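Transcriptional regulator (Mesorhizobium loti, PDB 3BHQ) probably binds cis-regulatory DNA as a dimeric TetR-family transcription factor, with a predicted helix-turn-helix head and an all-helical, probably regulatory body. Local coordinates at residues K13-I17 and K41-S45; A21-F25 and L59-V63; V71-E76 and K132-M137; L109-R113 and M175-M179; F167-L171 and H194-S198. One frame throughout, in Å; residues are numbered along the deposited sequence. Where two conformers were deposited one is given.

Overall arrangement
Contacts 1 and 2 lie in the putative DNA-binding head, centres about 12 Å apart, and share helix 9-28; their segments alternate along the chain, and both close before contact 3 opens. Helix 56-83 carries contact 2 and, about 18 Å on between centres, contact 3, so it runs from head to body. Contact 4 crosses contacts 3 and 5 in sequence and touches contact 2 through Leu111 against Phe60 and Val63, a second route between head and body. Met137 of contact 3 packs on Phe167 of contact 5. Contacts 4 and 5 share helix 159-181, and both border the second subunit. Contacts 1 and 5, about 38 Å apart between centres, lie on opposite sides of the chain's centre.

Contact 1 (K13-I17 and K41-S45); sequences KDREI and KAGAS. With EDO (1,2-ethanediol), chain E.
Bends at chi2 (-72°) and again at chi4 of Lys13 curl its chain over toward Ala42 and Gly43, while Ile17, with CG1 anti to the carbonyl carbon (chi1 -65°), faces Ala42 and Ala44. The contact joins helix 9-28 to the turn of the predicted helix-turn-helix, at the end of helix 35-42. Gly43 leaves that helix with positive phi in a Schellman motif, which turns the chain toward helix 46-53; Ser45 is the N-cap there, its OG bonded to Thr48 N. Next to the lysine the packing is apolar: Ala42 CB sits 3.7 Å from Ile17 CA, and Ile17 CG1 is 4.1 Å from Ala44 CB. Val49 and Phe53 of helix 46-53 also touch Ile17, so the isoleucine links the first helix to both helices of the motif. At the polar end, Lys13 NZ forms a salt bridge with Glu16 OE1 at 2.9 Å, one turn along its own helix, meeting that oxygen nearly along its C-O bond. The same ammonium group reaches the turn, where NZ makes a weak hydrogen bond of 2.8 Å to Gly43 O.

Contact 2 (A21-F25 and L59-V63); sequences ATAAF and LFGEV
This is a buried, largely apolar helix-helix contact inside the putative DNA-binding head of the TetR type, where the first helix, 9-28, crosses the start of the long helix 56-83. The short axes are 9.9 Å apart at a signed crossing angle of -103°, and Phe25 and Phe60 meet in an offset face-to-face stack. The ring centroids lie 4.4 Å apart with planes 23° from parallel. The overlap is uneven: Phe60 CG sits over the rim of the Phe25 ring, whereas Phe25 CG stands over the centre of the Phe60 ring. Phe25 also slides its CE2 edge against the backbone of helix 56-83, 3.6 Å from Phe60 CA, and its CD2 side approaches Val63 CG2. Beside the rings, Ala21 CB fits between two branched chains, 3.7 Å from Leu59 CD2 and equally far from Val63 CG2. Thr22 closes the row, its OG1 lying 3.3 Å from Val63 CG1. With chi1 at -57°, that hydroxyl is held beside its own backbone N, where it bonds to Ile18 O. A water donates to Thr22 OG1 and also to Val63 O, bridging the helices. The chemistry thus implies a joint set by ring and methyl shape, in which the polar link between the two segments passes through one water at its margin.

Contact 3 (V71-E76 and K132-M137); sequences VNDIIE and KGFERM
In the helical body of this TetR-type subunit, helices 56-83 and 123-150 run almost parallel in their short segments and meet through Asn72 and Arg136. Asn72 points its amide at a wider pi-type turn spanning 132-135. Its ND2 donates to Gly133 O at 3.2 Å with an N-H...O angle of 171°; the acceptor lies in the amide plane, and the donor comes onto a carbonyl lone pair. Gly133 O also receives Met137 N, so two donors grip one backbone oxygen, while Asn72 ND2 has a further bond to Ala68 O in its own helix. Arg136 sends its chain across the same asparagine, with CG anti to the backbone N (chi1 -169°) and the methylenes extended. Asn72 CB consequently lies over the centre of one guanidinium face, 3.4 Å from Arg136 CZ. The amide and guanidinium planes are 16° apart. Farther out, Arg136 joins a salt-bridge network with Asp73 and Glu76: the Asp73 link is long, and Glu76 OE2 approaches near the guanidinium plane. Deeper in, Met137, a selenomethionine, packs CB 4.2 Å from Ile75 CG1. Two waters reinforce the network, one between Asp73 OD1 and Arg136 NH1, the other accepting from Arg136 NE at 2.9 Å and donating to Glu76 OE2, whose weak direct bond from Arg136 NH2 spans 3.4 Å.

Contact 4 (L109-R113 and M175-M179); sequences LKLRR and MNEAM. With EDO (1,2-ethanediol), chain G.
Apolar packing of Leu109 against Met175, Ala178 and Met179 forms one layer of this crossing between helices 106-117 and 159-181 in the C-terminal helical body of the TetR-type fold, where the short axes pass 10.9 Å apart at -69°. Both methionines are selenomethionines. Leu109 CD2 touches Met175 SE at 3.5 Å, and its other branch, CD1, rests 3.8 Å from Ala178 CB. Met179 is bent at both chi2 and chi3, which brings CE to Leu109, 3.7 Å from its backbone O.

A second kind of contact sets a charged group against selenium. In the conformer of Arg112 described here, one of two, Met175 SE stands over the centre of one guanidinium face, 3.7 Å from Arg112 NH1, while Met179 SE lies near the plane at its edge. This flat group is at the dimer boundary: Arg112 NH2 makes a weak hydrogen bond to Asn176 OD1 of the second subunit, whose Phe180 also packs on Arg112.

Hydrogen bonds form the third group. Arg113 reaches two successive carbonyls with its two terminal nitrogens, both acceptors lying in the guanidinium plane. The NH2 bond to Ala178 O is 3.1 Å and bent, at 144°. NH1, which also bonds to Ile116 O of the second subunit, meets Met179 O at 2.7 Å with a nearly straight N-H...O angle of 171°.

Contact 5 (F167-L171 and H194-S198); sequences FGMLL and HADAS
His194 and Leu170 make the first-shell polar contact: His194 NE2 donates to Leu170 O at 2.7 Å. The oxygen lies in the imidazole plane, so it is met at the ring edge, yet the N-H...O angle is bent to 138° and the nitrogen stands above the carbonyl plane instead of on a lone pair. The ring carbon CD2 is also near, 3.2 Å from Leu170 O. Alongside runs the apolar part, in which Leu170 CD1 reaches Ala195 CA at 3.7 Å and continues over the Ala195 methyl. Ser198 packs next to it, with OG 3.5 Å from Leu170 CA, and its CB faces that of Met169, a selenomethionine.

The second shell explains these positions. In His194 the CA-CB bond holds CG trans to the backbone N (chi1 -173°), a setting that swings the imidazole across to the neighbouring helix. Ser198 turns its hydroxyl back beside its own N, and OG donates to His194 O at 2.9 Å. That oxygen also takes the helical bond from Ser198 N, the two donors arriving from opposite faces of its carbonyl plane. The serine hydroxyl is thus committed within its own helix and packs on Leu170 without bonding to it.

Farther out, helices 159-181 and 188-206 run roughly antiparallel, their short segments 9.0 Å apart with directions at 146°. Helix 88-103 covers one flank, through Ile100 on Leu170 and Ala96 on Ala195, while Met169 packs on His165 of the second subunit, which places this helix pair beside the dimer interface.

Contact 1 (K13-I17 and K41-S45)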
# COMPACT_ATOMS: atom_id res chain seq x y z
N LYS A 13 8.47 -32.31 6.33
CA LYS A 13 9.72 -31.63 6.66
C LYS A 13 9.85 -30.32 5.91
O LYS A 13 10.25 -29.33 6.50
CB LYS A 13 10.97 -32.52 6.45
CG LYS A 13 11.48 -33.15 7.72
CD LYS A 13 12.15 -32.07 8.60
CE LYS A 13 12.10 -32.40 10.09
NZ LYS A 13 12.04 -31.13 10.86
N ASP A 14 9.52 -30.29 4.63
CA ASP A 14 9.58 -29.04 3.85
C ASP A 14 8.62 -27.95 4.39
O ASP A 14 8.99 -26.80 4.48
CB ASP A 14 9.36 -29.27 2.35
CG ASP A 14 10.56 -29.95 1.67
OD1 ASP A 14 11.63 -30.17 2.28
OD2 ASP A 14 10.42 -30.26 0.48
N ARG A 15 7.42 -28.35 4.77
CA ARG A 15 6.47 -27.45 5.43
C ARG A 15 7.06 -26.90 6.74
O ARG A 15 6.95 -25.70 7.01
CB ARG A 15 5.14 -28.15 5.71
CG ARG A 15 4.10 -27.28 6.46
CD ARG A 15 2.73 -27.95 6.59
NE ARG A 15 2.78 -29.30 7.14
CZ ARG A 15 3.02 -29.61 8.42
NH1 ARG A 15 3.21 -28.68 9.36
NH2 ARG A 15 3.05 -30.90 8.76
N GLU A 16 7.67 -27.78 7.54
CA GLU A 16 8.30 -27.36 8.80
C GLU A 16 9.44 -26.38 8.58
O GLU A 16 9.60 -25.41 9.33
CB GLU A 16 8.77 -28.57 9.61
CG GLU A 16 7.61 -29.40 10.17
CD GLU A 16 7.98 -30.75 10.75
OE1 GLU A 16 9.14 -31.19 10.64
OE2 GLU A 16 7.07 -31.39 11.31
N ILE A 17 10.25 -26.64 7.55
CA ILE A 17 11.34 -25.75 7.20
C ILE A 17 10.80 -24.36 6.77
O ILE A 17 11.34 -23.34 7.20
CB ILE A 17 12.25 -26.36 6.09
CG1 ILE A 17 12.95 -27.61 6.63
CG2 ILE A 17 13.27 -25.34 5.59
CD1 ILE A 17 13.56 -28.50 5.52
N LYS A 41 16.02 -24.41 13.90
CA LYS A 41 14.67 -24.04 14.31
C LYS A 41 13.61 -25.03 13.80
O LYS A 41 12.64 -25.31 14.49
CB LYS A 41 14.38 -22.61 13.84
CG LYS A 41 13.06 -22.02 14.26
CD LYS A 41 12.92 -20.62 13.66
CE LYS A 41 11.57 -20.02 13.97
NZ LYS A 41 11.44 -19.80 15.45
N ALA A 42 13.83 -25.55 12.59
CA ALA A 42 12.92 -26.50 11.96
C ALA A 42 13.11 -27.94 12.38
O ALA A 42 12.29 -28.77 12.04
CB ALA A 42 13.09 -26.44 10.44
N GLY A 43 14.20 -28.23 13.07
CA GLY A 43 14.53 -29.60 13.44
C GLY A 43 14.91 -30.44 12.23
O GLY A 43 14.51 -31.60 12.12
N ALA A 44 15.65 -29.82 11.31
CA ALA A 44 16.13 -30.46 10.10
C ALA A 44 17.67 -30.40 10.09
O ALA A 44 18.27 -29.52 10.71
CB ALA A 44 15.57 -29.74 8.88
N SER A 45 18.28 -31.32 9.34
CA SER A 45 19.71 -31.24 9.12
C SER A 45 20.00 -30.11 8.13
O SER A 45 19.17 -29.77 7.27
CB SER A 45 20.25 -32.55 8.57
OG SER A 45 19.88 -32.66 7.20
C1 EDO E . 12.51 -16.43 15.27
O1 EDO E . 11.56 -17.10 16.11
C2 EDO E . 13.59 -17.39 14.80
O2 EDO E . 14.85 -16.74 14.65

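Contact 2 (A21-F25 and L59-V63)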
# COMPACT_ATOMS: atom_id res chain seq x y z
N ALA A 21 11.45 -20.85 8.57
CA ALA A 21 12.06 -19.78 7.80
C ALA A 21 11.21 -18.52 7.85
O ALA A 21 11.73 -17.44 7.95
CB ALA A 21 12.30 -20.22 6.34
N THR A 22 9.90 -18.71 7.77
CA THR A 22 8.94 -17.58 7.81
C THR A 22 9.07 -16.81 9.11
O THR A 22 9.25 -15.58 9.12
CB THR A 22 7.50 -18.04 7.64
OG1 THR A 22 7.32 -18.78 6.41
CG2 THR A 22 6.54 -16.82 7.62
N ALA A 23 9.09 -17.55 10.22
CA ALA A 23 9.25 -16.92 11.55
C ALA A 23 10.62 -16.24 11.69
O ALA A 23 10.73 -15.14 12.24
CB ALA A 23 9.05 -17.97 12.66
N ALA A 24 11.67 -16.92 11.22
CA ALA A 24 13.05 -16.40 11.30
C ALA A 24 13.24 -15.10 10.52
O ALA A 24 13.79 -14.13 11.04
CB ALA A 24 14.09 -17.47 10.85
N PHE A 25 12.79 -15.11 9.26
CA PHE A 25 12.84 -13.89 8.45
C PHE A 25 12.05 -12.73 9.08
O PHE A 25 12.56 -11.63 9.13
CB PHE A 25 12.37 -14.13 7.01
CG PHE A 25 13.29 -14.99 6.18
CD1 PHE A 25 14.66 -14.74 6.14
CD2 PHE A 25 12.77 -16.00 5.37
CE1 PHE A 25 15.51 -15.52 5.37
CE2 PHE A 25 13.63 -16.79 4.56
CZ PHE A 25 14.99 -16.54 4.56
N LEU A 59 14.90 -19.92 -0.47
CA LEU A 59 14.02 -20.25 0.63
C LEU A 59 13.05 -19.08 0.93
O LEU A 59 11.87 -19.32 1.17
CB LEU A 59 14.85 -20.62 1.86
CG LEU A 59 14.10 -21.01 3.14
CD1 LEU A 59 12.93 -21.99 2.95
CD2 LEU A 59 15.06 -21.57 4.22
N PHE A 60 13.54 -17.84 0.87
CA PHE A 60 12.68 -16.65 1.09
C PHE A 60 11.56 -16.63 0.01
O PHE A 60 10.40 -16.32 0.30
CB PHE A 60 13.52 -15.37 1.04
CG PHE A 60 12.94 -14.15 1.76
CD1 PHE A 60 11.63 -14.10 2.26
CD2 PHE A 60 13.73 -13.01 1.86
CE1 PHE A 60 11.17 -12.94 2.92
CE2 PHE A 60 13.25 -11.85 2.50
CZ PHE A 60 12.01 -11.83 3.02
N GLY A 61 11.90 -16.99 -1.23
CA GLY A 61 10.91 -17.07 -2.28
C GLY A 61 9.81 -18.09 -1.98
O GLY A 61 8.63 -17.82 -2.19
N GLU A 62 10.20 -19.25 -1.47
CA GLU A 62 9.22 -20.27 -1.04
C GLU A 62 8.34 -19.81 0.14
O GLU A 62 7.18 -20.22 0.22
CB GLU A 62 9.92 -21.60 -0.74
CG GLU A 62 10.44 -22.24 -1.99
CD GLU A 62 9.31 -22.80 -2.87
OE1 GLU A 62 8.39 -23.49 -2.37
OE2 GLU A 62 9.37 -22.59 -4.06
N VAL A 63 8.92 -19.05 1.08
CA VAL A 63 8.16 -18.46 2.20
C VAL A 63 7.06 -17.57 1.63
O VAL A 63 5.89 -17.66 2.03
CB VAL A 63 9.08 -17.68 3.14
CG1 VAL A 63 8.31 -16.69 4.04
CG2 VAL A 63 9.92 -18.66 3.97
O HOH W 1 5.24 -18.87 4.74

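Contact 3 (V71-E76 and K132-M137)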
# COMPACT_ATOMS: atom_id res chain seq x y z
N VAL A 71 -3.03 -17.56 2.53
CA VAL A 71 -3.98 -16.44 2.53
C VAL A 71 -5.07 -16.65 1.51
O VAL A 71 -6.25 -16.49 1.82
CB VAL A 71 -3.23 -15.09 2.34
CG1 VAL A 71 -4.23 -13.93 2.19
CG2 VAL A 71 -2.32 -14.84 3.54
N ASN A 72 -4.69 -17.05 0.30
CA ASN A 72 -5.68 -17.29 -0.74
C ASN A 72 -6.64 -18.43 -0.45
O ASN A 72 -7.79 -18.35 -0.86
CB ASN A 72 -5.06 -17.34 -2.11
CG ASN A 72 -4.85 -15.97 -2.67
OD1 ASN A 72 -5.80 -15.39 -3.22
ND2 ASN A 72 -3.64 -15.41 -2.51
N ASP A 73 -6.19 -19.47 0.26
CA ASP A 73 -7.10 -20.57 0.66
C ASP A 73 -8.18 -20.02 1.58
O ASP A 73 -9.36 -20.38 1.43
CB ASP A 73 -6.36 -21.73 1.34
CG ASP A 73 -5.47 -22.52 0.39
OD1 ASP A 73 -5.59 -22.36 -0.84
OD2 ASP A 73 -4.64 -23.31 0.88
N ILE A 74 -7.79 -19.12 2.49
CA ILE A 74 -8.75 -18.47 3.40
C ILE A 74 -9.72 -17.59 2.63
O ILE A 74 -10.93 -17.67 2.85
CB ILE A 74 -8.07 -17.66 4.56
CG1 ILE A 74 -7.19 -18.57 5.42
CG2 ILE A 74 -9.16 -17.03 5.45
CD1 ILE A 74 -6.38 -17.86 6.48
N ILE A 75 -9.20 -16.78 1.71
CA ILE A 75 -10.05 -15.90 0.88
C ILE A 75 -11.05 -16.73 0.06
O ILE A 75 -12.23 -16.36 -0.03
CB ILE A 75 -9.24 -14.93 -0.04
CG1 ILE A 75 -8.30 -14.02 0.78
CG2 ILE A 75 -10.16 -14.10 -0.90
CD1 ILE A 75 -8.88 -13.34 1.96
N GLU A 76 -10.60 -17.84 -0.52
CA GLU A 76 -11.52 -18.73 -1.26
C GLU A 76 -12.69 -19.25 -0.39
O GLU A 76 -13.82 -19.33 -0.88
CB GLU A 76 -10.79 -19.92 -1.90
CG GLU A 76 -9.98 -19.54 -3.14
CD GLU A 76 -9.31 -20.73 -3.84
OE1 GLU A 76 -9.24 -21.84 -3.26
OE2 GLU A 76 -8.87 -20.54 -4.99
N LYS A 132 0.82 -14.08 -7.05
CA LYS A 132 0.23 -15.19 -6.32
C LYS A 132 -0.55 -14.88 -5.08
O LYS A 132 -1.31 -15.73 -4.59
CB LYS A 132 1.32 -16.22 -6.01
CG LYS A 132 2.15 -16.69 -7.24
CD LYS A 132 1.35 -17.36 -8.33
CE LYS A 132 0.68 -18.65 -7.91
NZ LYS A 132 0.10 -19.35 -9.10
N GLY A 133 -0.33 -13.68 -4.54
CA GLY A 133 -1.02 -13.17 -3.39
C GLY A 133 -2.10 -12.19 -3.78
O GLY A 133 -3.26 -12.55 -3.81
N PHE A 134 -1.68 -10.99 -4.16
CA PHE A 134 -2.58 -9.88 -4.46
C PHE A 134 -3.53 -10.14 -5.64
O PHE A 134 -4.77 -10.05 -5.49
CB PHE A 134 -1.73 -8.63 -4.74
CG PHE A 134 -2.52 -7.37 -5.02
CD1 PHE A 134 -2.75 -6.44 -4.00
CD2 PHE A 134 -2.94 -7.07 -6.29
CE1 PHE A 134 -3.44 -5.27 -4.28
CE2 PHE A 134 -3.65 -5.89 -6.55
CZ PHE A 134 -3.87 -5.01 -5.53
N GLU A 135 -2.97 -10.48 -6.80
CA GLU A 135 -3.80 -10.70 -8.01
C GLU A 135 -4.74 -11.88 -7.83
O GLU A 135 -5.90 -11.81 -8.24
CB GLU A 135 -2.97 -10.84 -9.27
CG GLU A 135 -2.36 -9.56 -9.70
CD GLU A 135 -1.74 -9.65 -11.06
OE1 GLU A 135 -0.95 -10.56 -11.30
OE2 GLU A 135 -2.04 -8.77 -11.91
N ARG A 136 -4.25 -12.95 -7.20
CA ARG A 136 -5.07 -14.13 -6.97
C ARG A 136 -6.28 -13.86 -6.09
O ARG A 136 -7.37 -14.34 -6.41
CB ARG A 136 -4.22 -15.27 -6.41
CG ARG A 136 -4.96 -16.57 -6.41
CD ARG A 136 -4.17 -17.70 -5.76
NE ARG A 136 -5.09 -18.71 -5.19
CZ ARG A 136 -4.72 -19.77 -4.48
NH1 ARG A 136 -3.44 -20.00 -4.21
NH2 ARG A 136 -5.66 -20.60 -3.99
N MSE A 137 -6.16 -13.01 -5.06
CA MSE A 137 -7.30 -12.74 -4.18
C MSE A 137 -8.32 -11.82 -4.88
O MSE A 137 -9.53 -11.98 -4.68
CB MSE A 137 -6.87 -12.33 -2.76
CG MSE A 137 -6.48 -10.93 -2.45
SE MSE A 137 -5.73 -10.92 -0.60
CE MSE A 137 -3.87 -11.21 -0.98
O HOH W 2 -3.50 -22.48 -2.46
O HOH W 3 -7.29 -19.03 -7.02

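Contact 4 (L109-R113 and M175-M179)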
# COMPACT_ATOMS: atom_id res chain seq x y z
N LEU A 109 1.59 -8.51 7.96
CA LEU A 109 2.05 -7.13 7.71
C LEU A 109 3.57 -7.03 7.81
O LEU A 109 4.19 -6.33 7.01
CB LEU A 109 1.38 -6.16 8.68
CG LEU A 109 -0.15 -6.03 8.60
CD1 LEU A 109 -0.67 -5.17 9.76
CD2 LEU A 109 -0.57 -5.43 7.33
N LYS A 110 4.15 -7.72 8.79
CA LYS A 110 5.63 -7.74 8.92
C LYS A 110 6.27 -8.35 7.67
O LYS A 110 7.25 -7.80 7.13
CB LYS A 110 6.07 -8.49 10.16
CG LYS A 110 5.72 -7.79 11.52
CD LYS A 110 6.02 -8.70 12.74
CE LYS A 110 5.62 -8.01 14.03
NZ LYS A 110 5.57 -8.99 15.20
N LEU A 111 5.70 -9.44 7.17
CA LEU A 111 6.21 -10.06 5.93
C LEU A 111 6.06 -9.08 4.73
O LEU A 111 6.99 -8.97 3.89
CB LEU A 111 5.51 -11.39 5.65
CG LEU A 111 6.06 -12.21 4.47
CD1 LEU A 111 7.52 -12.63 4.70
CD2 LEU A 111 5.16 -13.44 4.14
N ARG A 112 4.92 -8.40 4.61
CA ARG A 112 4.72 -7.42 3.54
C ARG A 112 5.82 -6.36 3.55
O ARG A 112 6.37 -6.02 2.49
CB ARG A 112 3.32 -6.76 3.60
CG ARG A 112 2.30 -7.26 2.56
CD ARG A 112 0.91 -6.67 2.87
NE ARG A 112 0.02 -6.16 1.80
CZ ARG A 112 0.03 -4.90 1.34
NH1 ARG A 112 0.92 -4.01 1.75
NH2 ARG A 112 -0.89 -4.51 0.42
N ARG A 113 6.12 -5.82 4.74
CA ARG A 113 7.19 -4.81 4.85
C ARG A 113 8.53 -5.34 4.34
O ARG A 113 9.26 -4.61 3.63
CB ARG A 113 7.34 -4.36 6.30
CG ARG A 113 8.33 -3.21 6.51
CD ARG A 113 8.46 -2.76 7.96
NE ARG A 113 7.14 -2.58 8.59
CZ ARG A 113 6.30 -1.57 8.39
NH1 ARG A 113 6.58 -0.60 7.53
NH2 ARG A 113 5.14 -1.55 9.01
N MSE A 175 -4.41 -0.26 5.82
CA MSE A 175 -3.17 -0.85 5.28
C MSE A 175 -2.04 0.18 5.23
O MSE A 175 -0.91 -0.07 5.63
CB MSE A 175 -3.40 -1.50 3.91
CG MSE A 175 -2.22 -2.24 3.38
SE MSE A 175 -1.61 -3.67 4.46
CE MSE A 175 -3.00 -4.76 4.10
N ASN A 176 -2.35 1.38 4.74
CA ASN A 176 -1.32 2.42 4.72
C ASN A 176 -0.92 2.87 6.14
O ASN A 176 0.26 3.12 6.40
CB ASN A 176 -1.74 3.60 3.84
CG ASN A 176 -1.64 3.24 2.39
OD1 ASN A 176 -0.52 3.04 1.89
ND2 ASN A 176 -2.78 3.09 1.70
N GLU A 177 -1.89 2.97 7.03
CA GLU A 177 -1.59 3.31 8.42
C GLU A 177 -0.60 2.28 9.01
O GLU A 177 0.36 2.67 9.66
CB GLU A 177 -2.86 3.43 9.24
CG GLU A 177 -2.58 3.87 10.68
CD GLU A 177 -3.82 4.18 11.49
OE1 GLU A 177 -4.96 3.91 11.07
OE2 GLU A 177 -3.64 4.73 12.58
N ALA A 178 -0.82 0.99 8.72
CA ALA A 178 0.10 -0.06 9.22
C ALA A 178 1.45 0.03 8.59
O ALA A 178 2.47 -0.07 9.28
CB ALA A 178 -0.46 -1.41 9.00
N MSE A 179 1.48 0.18 7.27
CA MSE A 179 2.76 0.26 6.60
C MSE A 179 3.60 1.47 6.95
O MSE A 179 4.83 1.39 6.90
CB MSE A 179 2.59 0.23 5.07
CG MSE A 179 2.06 -1.01 4.53
SE MSE A 179 3.32 -2.50 4.69
CE MSE A 179 2.47 -3.22 6.11
C1 EDO G . -0.67 0.76 -0.83
O1 EDO G . 0.76 0.78 -0.96
C2 EDO G . -1.04 -0.15 0.31
O2 EDO G . -0.41 0.27 1.54

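Contact 5 (F167-L171 and H194-S198)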
# COMPACT_ATOMS: atom_id res chain seq x y z
N PHE A 167 -11.79 -3.87 -2.12
CA PHE A 167 -10.54 -3.97 -1.38
C PHE A 167 -9.93 -2.59 -1.11
O PHE A 167 -9.46 -2.34 0.01
CB PHE A 167 -9.52 -4.87 -2.10
CG PHE A 167 -9.74 -6.35 -1.88
CD1 PHE A 167 -10.78 -7.03 -2.48
CD2 PHE A 167 -8.86 -7.08 -1.09
CE1 PHE A 167 -10.94 -8.41 -2.30
CE2 PHE A 167 -9.01 -8.47 -0.90
CZ PHE A 167 -10.06 -9.13 -1.51
N GLY A 168 -9.96 -1.73 -2.11
CA GLY A 168 -9.42 -0.38 -1.97
C GLY A 168 -10.16 0.44 -0.92
O GLY A 168 -9.54 1.07 -0.07
N MSE A 169 -11.49 0.42 -0.95
CA MSE A 169 -12.27 1.16 0.06
C MSE A 169 -12.04 0.61 1.45
O MSE A 169 -11.91 1.37 2.43
CB MSE A 169 -13.74 1.20 -0.30
CG MSE A 169 -13.95 2.06 -1.44
SE MSE A 169 -15.79 2.45 -1.74
CE MSE A 169 -16.03 0.98 -2.65
N LEU A 170 -11.97 -0.71 1.56
CA LEU A 170 -11.79 -1.37 2.82
C LEU A 170 -10.42 -1.16 3.43
O LEU A 170 -10.29 -1.03 4.66
CB LEU A 170 -12.00 -2.89 2.62
CG LEU A 170 -12.11 -3.82 3.78
CD1 LEU A 170 -13.38 -3.47 4.55
CD2 LEU A 170 -12.15 -5.26 3.21
N LEU A 171 -9.37 -1.17 2.61
CA LEU A 171 -8.01 -1.20 3.14
C LEU A 171 -7.14 0.02 2.93
O LEU A 171 -6.07 0.07 3.53
CB LEU A 171 -7.31 -2.42 2.52
CG LEU A 171 -7.93 -3.78 2.82
CD1 LEU A 171 -7.29 -4.87 1.95
CD2 LEU A 171 -7.81 -4.09 4.29
N HIS A 194 -16.00 -0.01 10.14
CA HIS A 194 -15.20 0.26 8.94
C HIS A 194 -15.61 -0.63 7.75
O HIS A 194 -15.84 -0.13 6.67
CB HIS A 194 -13.71 0.06 9.22
CG HIS A 194 -12.85 0.48 8.08
ND1 HIS A 194 -12.60 1.81 7.81
CD2 HIS A 194 -12.21 -0.23 7.11
CE1 HIS A 194 -11.84 1.90 6.74
NE2 HIS A 194 -11.61 0.68 6.28
N ALA A 195 -15.67 -1.93 8.00
CA ALA A 195 -16.09 -2.87 6.97
C ALA A 195 -17.50 -2.52 6.46
O ALA A 195 -17.73 -2.45 5.25
CB ALA A 195 -16.06 -4.31 7.54
N ASP A 196 -18.42 -2.21 7.37
CA ASP A 196 -19.80 -1.92 7.00
C ASP A 196 -19.97 -0.65 6.19
O ASP A 196 -20.75 -0.61 5.24
CB ASP A 196 -20.72 -1.87 8.21
CG ASP A 196 -20.79 -3.19 8.95
OD1 ASP A 196 -20.18 -4.22 8.55
OD2 ASP A 196 -21.43 -3.17 10.01
N ALA A 197 -19.23 0.40 6.56
CA ALA A 197 -19.23 1.63 5.79
C ALA A 197 -18.67 1.41 4.36
O ALA A 197 -19.21 1.95 3.40
CB ALA A 197 -18.40 2.71 6.54
N SER A 198 -17.63 0.58 4.23
CA SER A 198 -17.05 0.25 2.92
C SER A 198 -18.08 -0.51 2.04
O SER A 198 -18.21 -0.27 0.85
CB SER A 198 -15.78 -0.59 3.05
OG SER A 198 -14.84 0.01 3.94